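Long-range contacts in transcription factor E (Sulfolobus solfataricus, PDB 1Q1H), which aids archaeal transcription initiation by enhancing TATA-box recognition by TATA-binding protein and recruitment of transcription factor B and RNA polymerase: residues Glu5-Ile9 with Leu24-Leu28; Gly61-Arg66 with Tyr78-Asn83. One frame throughout, in Å; residues are numbered along the deposited sequence.

Contact 1 (Glu5-Ile9 with Leu24-Leu28)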
loop_
_atom_site.group_PDB
_atom_site.type_symbol
_atom_site.label_atom_id
_atom_site.label_comp_id
_atom_site.label_asym_id
_atom_site.label_seq_id
_atom_site.Cartn_x
_atom_site.Cartn_y
_atom_site.Cartn_z
ATOM N N GLU A 5 -3.341 7.894 -11.029
ATOM C CA GLU A 5 -3.657 6.686 -10.266
ATOM C C GLU A 5 -3.280 5.531 -11.181
ATOM O O GLU A 5 -3.672 4.388 -10.968
ATOM C CB GLU A 5 -5.149 6.606 -9.909
ATOM C CG GLU A 5 -5.472 5.561 -8.836
ATOM C CD GLU A 5 -6.968 5.261 -8.703
ATOM O OE1 GLU A 5 -7.579 4.785 -9.687
ATOM O OE2 GLU A 5 -7.536 5.490 -7.611
ATOM N N ASP A 6 -2.518 5.866 -12.216
ATOM C CA ASP A 6 -2.034 4.908 -13.202
ATOM C C ASP A 6 -0.549 5.185 -13.422
ATOM O O ASP A 6 0.263 4.271 -13.485
ATOM C CB ASP A 6 -2.807 5.052 -14.518
ATOM C CG ASP A 6 -4.221 4.488 -14.435
ATOM O OD1 ASP A 6 -4.379 3.346 -13.957
ATOM O OD2 ASP A 6 -5.171 5.176 -14.859
ATOM N N LEU A 7 -0.199 6.458 -13.538
ATOM C CA LEU A 7 1.193 6.845 -13.705
ATOM C C LEU A 7 1.877 6.422 -12.408
ATOM O O LEU A 7 3.105 6.488 -12.263
ATOM C CB LEU A 7 1.283 8.365 -13.892
ATOM C CG LEU A 7 2.592 9.106 -13.600
ATOM C CD1 LEU A 7 3.693 8.614 -14.531
ATOM C CD2 LEU A 7 2.364 10.615 -13.765
ATOM N N PHE A 8 1.047 5.982 -11.469
ATOM C CA PHE A 8 1.490 5.540 -10.153
ATOM C C PHE A 8 1.628 4.018 -10.194
ATOM O O PHE A 8 2.652 3.469 -9.781
ATOM C CB PHE A 8 0.453 5.974 -9.095
ATOM C CG PHE A 8 0.926 5.842 -7.671
ATOM C CD1 PHE A 8 2.140 6.401 -7.267
ATOM C CD2 PHE A 8 0.149 5.170 -6.729
ATOM C CE1 PHE A 8 2.575 6.294 -5.943
ATOM C CE2 PHE A 8 0.570 5.053 -5.403
ATOM C CZ PHE A 8 1.781 5.615 -5.010
ATOM N N ILE A 9 0.599 3.350 -10.713
ATOM C CA ILE A 9 0.585 1.898 -10.822
ATOM C C ILE A 9 1.506 1.428 -11.939
ATOM O O ILE A 9 1.733 0.235 -12.112
ATOM C CB ILE A 9 -0.844 1.392 -11.093
ATOM C CG1 ILE A 9 -1.754 1.824 -9.939
ATOM C CG2 ILE A 9 -0.857 -0.131 -11.243
ATOM C CD1 ILE A 9 -3.158 1.274 -10.014
ATOM N N LEU A 24 -1.013 -1.954 -3.761
ATOM C CA LEU A 24 -1.145 -0.514 -3.977
ATOM C C LEU A 24 -2.569 -0.182 -4.396
ATOM O O LEU A 24 -3.092 0.880 -4.066
ATOM C CB LEU A 24 -0.171 -0.049 -5.057
ATOM C CG LEU A 24 0.240 1.421 -5.020
ATOM C CD1 LEU A 24 0.880 1.716 -3.683
ATOM C CD2 LEU A 24 1.216 1.739 -6.158
ATOM N N ARG A 25 -3.186 -1.114 -5.118
ATOM C CA ARG A 25 -4.548 -0.971 -5.606
ATOM C C ARG A 25 -5.584 -0.738 -4.509
ATOM O O ARG A 25 -6.104 0.372 -4.384
ATOM C CB ARG A 25 -4.933 -2.205 -6.427
ATOM C CG ARG A 25 -4.384 -2.199 -7.850
ATOM C CD ARG A 25 -4.844 -0.951 -8.584
ATOM N NE ARG A 25 -6.292 -0.776 -8.516
ATOM C CZ ARG A 25 -6.909 0.403 -8.549
ATOM N NH1 ARG A 25 -6.209 1.528 -8.646
ATOM N NH2 ARG A 25 -8.232 0.455 -8.485
ATOM N N ILE A 26 -5.892 -1.780 -3.736
ATOM C CA ILE A 26 -6.867 -1.679 -2.642
ATOM C C ILE A 26 -6.709 -0.339 -1.926
ATOM O O ILE A 26 -7.690 0.309 -1.562
ATOM C CB ILE A 26 -6.671 -2.792 -1.572
ATOM C CG1 ILE A 26 -7.033 -4.170 -2.131
ATOM C CG2 ILE A 26 -7.540 -2.489 -0.362
ATOM C CD1 ILE A 26 -6.193 -4.610 -3.314
ATOM N N LEU A 27 -5.458 0.055 -1.712
ATOM C CA LEU A 27 -5.154 1.310 -1.053
ATOM C C LEU A 27 -5.746 2.447 -1.872
ATOM O O LEU A 27 -6.620 3.170 -1.397
ATOM C CB LEU A 27 -3.631 1.488 -0.923
ATOM C CG LEU A 27 -2.851 0.655 0.106
ATOM C CD1 LEU A 27 -1.368 0.899 -0.056
ATOM C CD2 LEU A 27 -3.281 1.028 1.511
ATOM N N LEU A 28 -5.273 2.591 -3.111
ATOM C CA LEU A 28 -5.751 3.650 -4.008
ATOM C C LEU A 28 -7.275 3.667 -4.063
ATOM O O LEU A 28 -7.875 4.702 -4.333
ATOM C CB LEU A 28 -5.159 3.469 -5.421
ATOM C CG LEU A 28 -3.646 3.735 -5.556
ATOM C CD1 LEU A 28 -3.114 3.334 -6.920
ATOM C CD2 LEU A 28 -3.386 5.206 -5.327
#

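Contact 2 (Gly61-Arg66 with Tyr78-Asn83)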
loop_
_atom_site.group_PDB
_atom_site.type_symbol
_atom_site.label_atom_id
_atom_site.label_comp_id
_atom_site.label_asym_id
_atom_site.label_seq_id
_atom_site.Cartn_x
_atom_site.Cartn_y
_atom_site.Cartn_z
ATOM N N GLY A 61 8.782 4.120 -2.079
ATOM C CA GLY A 61 8.062 5.353 -1.823
ATOM C C GLY A 61 6.686 5.442 -2.443
ATOM O O GLY A 61 6.237 6.534 -2.790
ATOM N N PHE A 62 6.013 4.303 -2.571
ATOM C CA PHE A 62 4.675 4.277 -3.151
ATOM C C PHE A 62 3.670 4.166 -2.035
ATOM O O PHE A 62 2.468 4.100 -2.270
ATOM C CB PHE A 62 4.508 3.092 -4.108
ATOM C CG PHE A 62 5.356 3.187 -5.343
ATOM C CD1 PHE A 62 6.720 2.935 -5.285
ATOM C CD2 PHE A 62 4.798 3.555 -6.550
ATOM C CE1 PHE A 62 7.514 3.050 -6.414
ATOM C CE2 PHE A 62 5.579 3.673 -7.683
ATOM C CZ PHE A 62 6.941 3.421 -7.617
ATOM N N VAL A 63 4.183 4.149 -0.812
ATOM C CA VAL A 63 3.357 4.045 0.383
ATOM C C VAL A 63 4.150 4.547 1.592
ATOM O O VAL A 63 5.381 4.517 1.599
ATOM C CB VAL A 63 2.914 2.552 0.618
ATOM C CG1 VAL A 63 2.492 2.353 2.044
ATOM C CG2 VAL A 63 1.731 2.179 -0.298
ATOM N N SER A 64 3.438 5.034 2.603
ATOM C CA SER A 64 4.054 5.504 3.849
ATOM C C SER A 64 3.227 4.935 4.981
ATOM O O SER A 64 2.023 4.752 4.833
ATOM C CB SER A 64 4.037 7.035 3.937
ATOM O OG SER A 64 5.111 7.616 3.213
ATOM N N TYR A 65 3.857 4.645 6.108
ATOM C CA TYR A 65 3.111 4.111 7.246
ATOM C C TYR A 65 3.225 4.992 8.495
ATOM O O TYR A 65 3.987 5.957 8.539
ATOM C CB TYR A 65 3.578 2.680 7.575
ATOM C CG TYR A 65 4.974 2.594 8.151
ATOM C CD1 TYR A 65 5.184 2.587 9.527
ATOM C CD2 TYR A 65 6.084 2.548 7.317
ATOM C CE1 TYR A 65 6.470 2.535 10.059
ATOM C CE2 TYR A 65 7.363 2.496 7.828
ATOM C CZ TYR A 65 7.556 2.488 9.198
ATOM O OH TYR A 65 8.842 2.408 9.692
ATOM N N ARG A 66 2.447 4.638 9.506
ATOM C CA ARG A 66 2.440 5.338 10.779
ATOM C C ARG A 66 2.031 4.331 11.850
ATOM O O ARG A 66 0.956 3.727 11.767
ATOM C CB ARG A 66 1.452 6.515 10.744
ATOM C CG ARG A 66 0.172 6.346 11.569
ATOM C CD ARG A 66 -0.532 7.692 11.743
ATOM N NE ARG A 66 -1.813 7.613 12.446
ATOM C CZ ARG A 66 -2.786 6.764 12.127
ATOM N NH1 ARG A 66 -2.617 5.914 11.131
ATOM N NH2 ARG A 66 -3.940 6.786 12.778
ATOM N N TYR A 78 0.448 -0.324 12.759
ATOM C CA TYR A 78 0.982 0.399 11.618
ATOM C C TYR A 78 -0.157 0.622 10.650
ATOM O O TYR A 78 -0.968 -0.280 10.428
ATOM C CB TYR A 78 2.064 -0.408 10.905
ATOM C CG TYR A 78 3.291 -0.674 11.729
ATOM C CD1 TYR A 78 3.278 -1.612 12.743
ATOM C CD2 TYR A 78 4.481 -0.001 11.471
ATOM C CE1 TYR A 78 4.427 -1.883 13.481
ATOM C CE2 TYR A 78 5.632 -0.263 12.202
ATOM C CZ TYR A 78 5.597 -1.205 13.201
ATOM O OH TYR A 78 6.730 -1.479 13.925
ATOM N N TYR A 79 -0.232 1.824 10.090
ATOM C CA TYR A 79 -1.265 2.118 9.116
ATOM C C TYR A 79 -0.600 2.569 7.833
ATOM O O TYR A 79 0.351 3.347 7.847
ATOM C CB TYR A 79 -2.220 3.190 9.620
ATOM C CG TYR A 79 -3.189 2.699 10.664
ATOM C CD1 TYR A 79 -2.800 2.549 11.997
ATOM C CD2 TYR A 79 -4.506 2.409 10.328
ATOM C CE1 TYR A 79 -3.707 2.132 12.970
ATOM C CE2 TYR A 79 -5.423 1.988 11.292
ATOM C CZ TYR A 79 -5.018 1.854 12.609
ATOM O OH TYR A 79 -5.930 1.455 13.558
ATOM N N TRP A 80 -1.098 2.067 6.716
ATOM C CA TRP A 80 -0.522 2.408 5.433
ATOM C C TRP A 80 -1.395 3.333 4.610
ATOM O O TRP A 80 -2.622 3.339 4.741
ATOM C CB TRP A 80 -0.219 1.121 4.666
ATOM C CG TRP A 80 0.628 0.222 5.479
ATOM C CD1 TRP A 80 0.212 -0.650 6.444
ATOM C CD2 TRP A 80 2.056 0.179 5.488
ATOM N NE1 TRP A 80 1.301 -1.234 7.059
ATOM C CE2 TRP A 80 2.443 -0.741 6.488
ATOM C CE3 TRP A 80 3.045 0.830 4.750
ATOM C CZ2 TRP A 80 3.771 -1.024 6.763
ATOM C CZ3 TRP A 80 4.365 0.547 5.020
ATOM C CH2 TRP A 80 4.719 -0.373 6.021
ATOM N N LYS A 81 -0.744 4.119 3.764
ATOM C CA LYS A 81 -1.432 5.055 2.898
ATOM C C LYS A 81 -0.572 5.139 1.646
ATOM O O LYS A 81 0.623 4.828 1.699
ATOM C CB LYS A 81 -1.513 6.425 3.587
ATOM C CG LYS A 81 -2.704 7.295 3.193
ATOM C CD LYS A 81 -2.747 8.582 4.018
ATOM C CE LYS A 81 -3.830 9.555 3.529
ATOM N NZ LYS A 81 -3.835 10.854 4.285
ATOM N N PRO A 82 -1.170 5.513 0.499
ATOM C CA PRO A 82 -0.464 5.648 -0.778
ATOM C C PRO A 82 0.128 7.054 -0.900
ATOM O O PRO A 82 -0.599 8.042 -0.801
ATOM C CB PRO A 82 -1.565 5.421 -1.807
ATOM C CG PRO A 82 -2.596 4.661 -1.076
ATOM C CD PRO A 82 -2.605 5.330 0.255
ATOM N N ASN A 83 1.435 7.155 -1.119
ATOM C CA ASN A 83 2.064 8.467 -1.240
ATOM C C ASN A 83 1.802 9.149 -2.585
ATOM O O ASN A 83 2.667 9.863 -3.103
ATOM C CB ASN A 83 3.574 8.355 -1.009
ATOM C CG ASN A 83 3.908 7.822 0.367
ATOM O OD1 ASN A 83 3.061 7.832 1.262
ATOM N ND2 ASN A 83 5.149 7.365 0.551
#

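Contact 1 (Glu5-Ile9 with Leu24-Leu28)
Leu28, on helix 21-30, is the central apolar residue here. Its chi1 is m and its chi2 t, so the extended side chain reaches across to Glu5-Ile9. There CD1 meets three residues. Leu28 CD1 lies 3.7 Å from Phe8 CD2, at the ring edge, and 3.6 Å from Ile9 CG1. The aliphatic part of Glu5 also packs on it, with Glu5 CG 3.8 Å from Leu28 CD1. One turn earlier, Leu24 takes the t, p rotamer and brings its CD2 to 3.5 Å from Phe8 CE2. Leu28 N donates to Leu24 O at 2.9 Å, so this helical turn sets the spacing of the two leucines. Phe8 has a t chi1 and its CA-to-CB bond points toward the helix. Ile9 starts sideways, but its m, t rotamer carries the end nearer. Glu5 is extended, with chi1 and chi2 both t. Glu5 OE1 forms a long salt bridge with Arg25 NH1, at 3.7 Å. The stronger partner of Arg25 is Asp29, which its NH2 meets in a salt bridge. No hydrogen bond joins the segments. Glu5 and the start of helix 7-13 are therefore held to helix 21-30 of the winged helix domain mainly by apolar packing, with a loose charge pair beside it.

Contact 2 (Gly61-Arg66 with Tyr78-Asn83)
Four backbone hydrogen bonds tie the strands together. Tyr79 N donates to Arg66 O at 2.8 Å, and Arg66 N to Tyr79 O at 3.0 Å. Ser64 N and Lys81 O are 3.0 Å apart, as are Lys81 N and Ser64 O. Ser64-Lys81 and Arg66-Tyr79 are thus hydrogen-bonded antiparallel pairs. Tyr65-Trp80 between them is a non-hydrogen-bonded pair, with CA atoms 4.4 Å apart. Past Lys81, Asn83 turns toward the first segment. Asn83 ND2 donates to Ser64 OG at 2.7 Å, and Asn83 N makes a weak hydrogen bond to Phe62 O at 3.4 Å. Arg66 NH2 lies over one face of the Tyr79 ring, while Arg66 NH1 forms a salt bridge with Glu33. The face bearing Tyr65 and Trp80 is aromatic. Tyr65 CB sits 3.3 Å from the centroid of the Trp80 six-membered ring, a CH-pi contact almost along the ring normal. Tyr65 CD1 comes within 3.3 Å of Tyr78 CD2, and the three rings form a cluster. Gly61, with positive phi, ends helix 47-60 and lets the chain turn into the hairpin. This hairpin is the wing of the winged helix domain. Trp80 makes backbone hydrogen bonds with Met34 and packs on Leu54, Asn55 and Glu58 of helix 47-60. Val63 and Pro82 rest on Leu27 of helix 21-30, and Phe62 reaches Leu11 and Ala12 of helix 7-13.

How the contacts relate
Contact 1 comes first along the chain and closes before contact 2 opens. Helices 36-41 and 47-60 lie between them in sequence. The centres of the two contacts are about 12 Å apart, yet the two meet directly. Helix 21-30 is the shared element: its Leu24 touches both Phe8 and Phe62, and its Leu27 turns to the base of the hairpin. Phe62 also joins them, since its ring meets that of Phe8. Contact 1 packs helix on helix, and contact 2 pairs the strands of the wing. Their buried side chains, such as Phe8, Leu24, Phe62 and Val63, pack together in the winged helix domain, the part of the protein involved in DNA binding within the preinitiation complex.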